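Local structure of uncharacterized protein YPL067C (Saccharomyces cerevisiae, 5KCI) at residues Trp19-Lys23 with Gly147-Trp151. The protein is of unknown function but belongs to the DUF3605 family and has been linked to a histidine triad and amyloid toxicity. Sequence-based numbering, arbitrary orientation.
Sequences WEQIK and GHVAW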
loop_
_atom_site.group_PDB
_atom_site.type_symbol
_atom_site.label_atom_id
_atom_site.label_comp_id
_atom_site.label_asym_id
_atom_site.label_seq_id
_atom_site.Cartn_x
_atom_site.Cartn_y
_atom_site.Cartn_z
ATOM N N TRP A 19 12.827 6.940 -9.254
ATOM C CA TRP A 19 12.572 6.976 -7.818
ATOM C C TRP A 19 12.530 8.408 -7.293
ATOM O O TRP A 19 11.634 8.771 -6.525
ATOM C CB TRP A 19 13.640 6.167 -7.079
ATOM C CG TRP A 19 13.329 6.039 -5.608
ATOM C CD1 TRP A 19 14.005 6.603 -4.573
ATOM C CD2 TRP A 19 12.225 5.344 -5.031
ATOM N NE1 TRP A 19 13.382 6.296 -3.382
ATOM C CE2 TRP A 19 12.306 5.502 -3.640
ATOM C CE3 TRP A 19 11.186 4.574 -5.556
ATOM C CZ2 TRP A 19 11.387 4.942 -2.777
ATOM C CZ3 TRP A 19 10.280 4.023 -4.695
ATOM C CH2 TRP A 19 10.376 4.212 -3.321
ATOM N N GLU A 20 13.502 9.244 -7.709
ATOM C CA GLU A 20 13.532 10.625 -7.233
ATOM C C GLU A 20 12.287 11.394 -7.682
ATOM O O GLU A 20 11.769 12.247 -6.948
ATOM C CB GLU A 20 14.803 11.319 -7.722
ATOM C CG GLU A 20 15.566 12.049 -6.623
ATOM C CD GLU A 20 16.854 12.681 -7.116
ATOM O OE1 GLU A 20 17.357 12.265 -8.181
ATOM O OE2 GLU A 20 17.365 13.597 -6.438
ATOM N N GLN A 21 11.802 11.109 -8.883
ATOM C CA GLN A 21 10.564 11.720 -9.346
ATOM C C GLN A 21 9.375 11.260 -8.510
ATOM O O GLN A 21 8.508 12.072 -8.163
ATOM C CB GLN A 21 10.355 11.393 -10.820
ATOM C CG GLN A 21 11.447 11.975 -11.700
ATOM C CD GLN A 21 11.250 11.631 -13.165
ATOM O OE1 GLN A 21 11.118 10.462 -13.527
ATOM N NE2 GLN A 21 11.215 12.655 -14.013
ATOM N N ILE A 22 9.302 9.959 -8.217
ATOM C CA ILE A 22 8.259 9.420 -7.344
ATOM C C ILE A 22 8.258 10.148 -6.010
ATOM O O ILE A 22 7.208 10.575 -5.517
ATOM C CB ILE A 22 8.443 7.901 -7.169
ATOM C CG1 ILE A 22 8.259 7.211 -8.517
ATOM C CG2 ILE A 22 7.418 7.332 -6.188
ATOM C CD1 ILE A 22 8.660 5.749 -8.547
ATOM N N LYS A 23 9.438 10.328 -5.412
ATOM C CA LYS A 23 9.494 11.009 -4.126
ATOM C C LYS A 23 9.017 12.454 -4.255
ATOM O O LYS A 23 8.280 12.951 -3.387
ATOM C CB LYS A 23 10.910 10.937 -3.550
ATOM C CG LYS A 23 11.308 9.531 -3.108
ATOM C CD LYS A 23 12.511 9.525 -2.171
ATOM C CE LYS A 23 12.106 9.442 -0.701
ATOM N NZ LYS A 23 11.270 8.249 -0.376
ATOM N N GLY A 147 16.536 5.064 1.935
ATOM C CA GLY A 147 15.516 5.952 1.414
ATOM C C GLY A 147 14.678 5.340 0.307
ATOM O O GLY A 147 14.121 6.060 -0.523
ATOM N N HIS A 148 14.563 4.016 0.288
ATOM C CA HIS A 148 13.969 3.294 -0.823
ATOM C C HIS A 148 12.633 2.675 -0.443
ATOM O O HIS A 148 12.195 1.684 -1.035
ATOM C CB HIS A 148 14.952 2.236 -1.325
ATOM C CG HIS A 148 16.067 2.830 -2.112
ATOM N ND1 HIS A 148 17.156 2.101 -2.561
ATOM C CD2 HIS A 148 16.253 4.098 -2.546
ATOM C CE1 HIS A 148 17.963 2.906 -3.234
ATOM N NE2 HIS A 148 17.438 4.119 -3.242
ATOM N N VAL A 149 11.973 3.283 0.538
ATOM C CA VAL A 149 10.589 2.981 0.856
ATOM C C VAL A 149 9.801 4.278 0.744
ATOM O O VAL A 149 10.197 5.296 1.325
ATOM C CB VAL A 149 10.435 2.412 2.275
ATOM C CG1 VAL A 149 8.948 2.033 2.537
ATOM C CG2 VAL A 149 11.331 1.212 2.482
ATOM N N ALA A 150 8.672 4.235 0.040
ATOM C CA ALA A 150 7.784 5.388 -0.002
ATOM C C ALA A 150 6.354 4.897 0.075
ATOM O O ALA A 150 6.069 3.730 -0.181
ATOM C CB ALA A 150 7.968 6.214 -1.288
ATOM N N TRP A 151 5.441 5.812 0.385
ATOM C CA TRP A 151 4.051 5.398 0.461
ATOM C C TRP A 151 3.157 6.596 0.192
ATOM O O TRP A 151 3.558 7.749 0.374
ATOM C CB TRP A 151 3.705 4.765 1.823
ATOM C CG TRP A 151 3.748 5.695 2.994
ATOM C CD1 TRP A 151 4.829 5.970 3.794
ATOM C CD2 TRP A 151 2.649 6.469 3.532
ATOM N NE1 TRP A 151 4.475 6.869 4.775
ATOM C CE2 TRP A 151 3.148 7.186 4.638
ATOM C CE3 TRP A 151 1.312 6.623 3.171
ATOM C CZ2 TRP A 151 2.346 8.052 5.409
ATOM C CZ3 TRP A 151 0.505 7.496 3.944
ATOM C CH2 TRP A 151 1.033 8.189 5.042
#
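W19 reaches from the first turn of helix 19-28 to the chain that leads into strand 149-152. Its CG lies anti to the backbone N (chi1 -173°), which carries the indole off the helix and up against residues 147-150. The pyrrole N-H is used: W19 NE1 donates to G147 O at 3.0 Å. The bond is bent, with an N-H...O angle of 146°. The carbonyl oxygen sits at the ring edge, somewhat out of its plane, and the donor is tilted from the carbonyl plane.

H148 turns an edge of its imidazole toward the face of the five-membered ring of W19. The planes stand at 81°, an edge-to-face pair. The nearest side-chain atoms are H148 CD2 and W19 NE1, 3.7 Å apart. At the far end of the indole, the six-membered ring packs against backbone and methyl. W19 CZ2 lies 3.5 Å from H148 C, and W19 CH2 meets A150 CB at 3.7 Å.

K23, one turn on, runs alongside the indole, with its CG above one face, toward the rim. Bends at chi3 and chi4 bring its ammonium near the strand. K23 NZ is 3.6 Å from both G147 O and V149 O, too long to count as bonds, and this side chain is poorly ordered.

From strand 165-172, the F172 ring stacks on W19 and L170 touches it, and E99 OE2 accepts a hydrogen bond from W19 N. A leucine in place of W19 has neither the N-H nor the ring face, and would probably leave G147 O without its partner here and the H148 ring freer to turn.

The arrangement is a helix-on-sheet packing: helix 19-28, with W19 as its main contact here, meets the Schellman glycine that closes helix 141-146 and the start of an outermost strand of the antiparallel sheet.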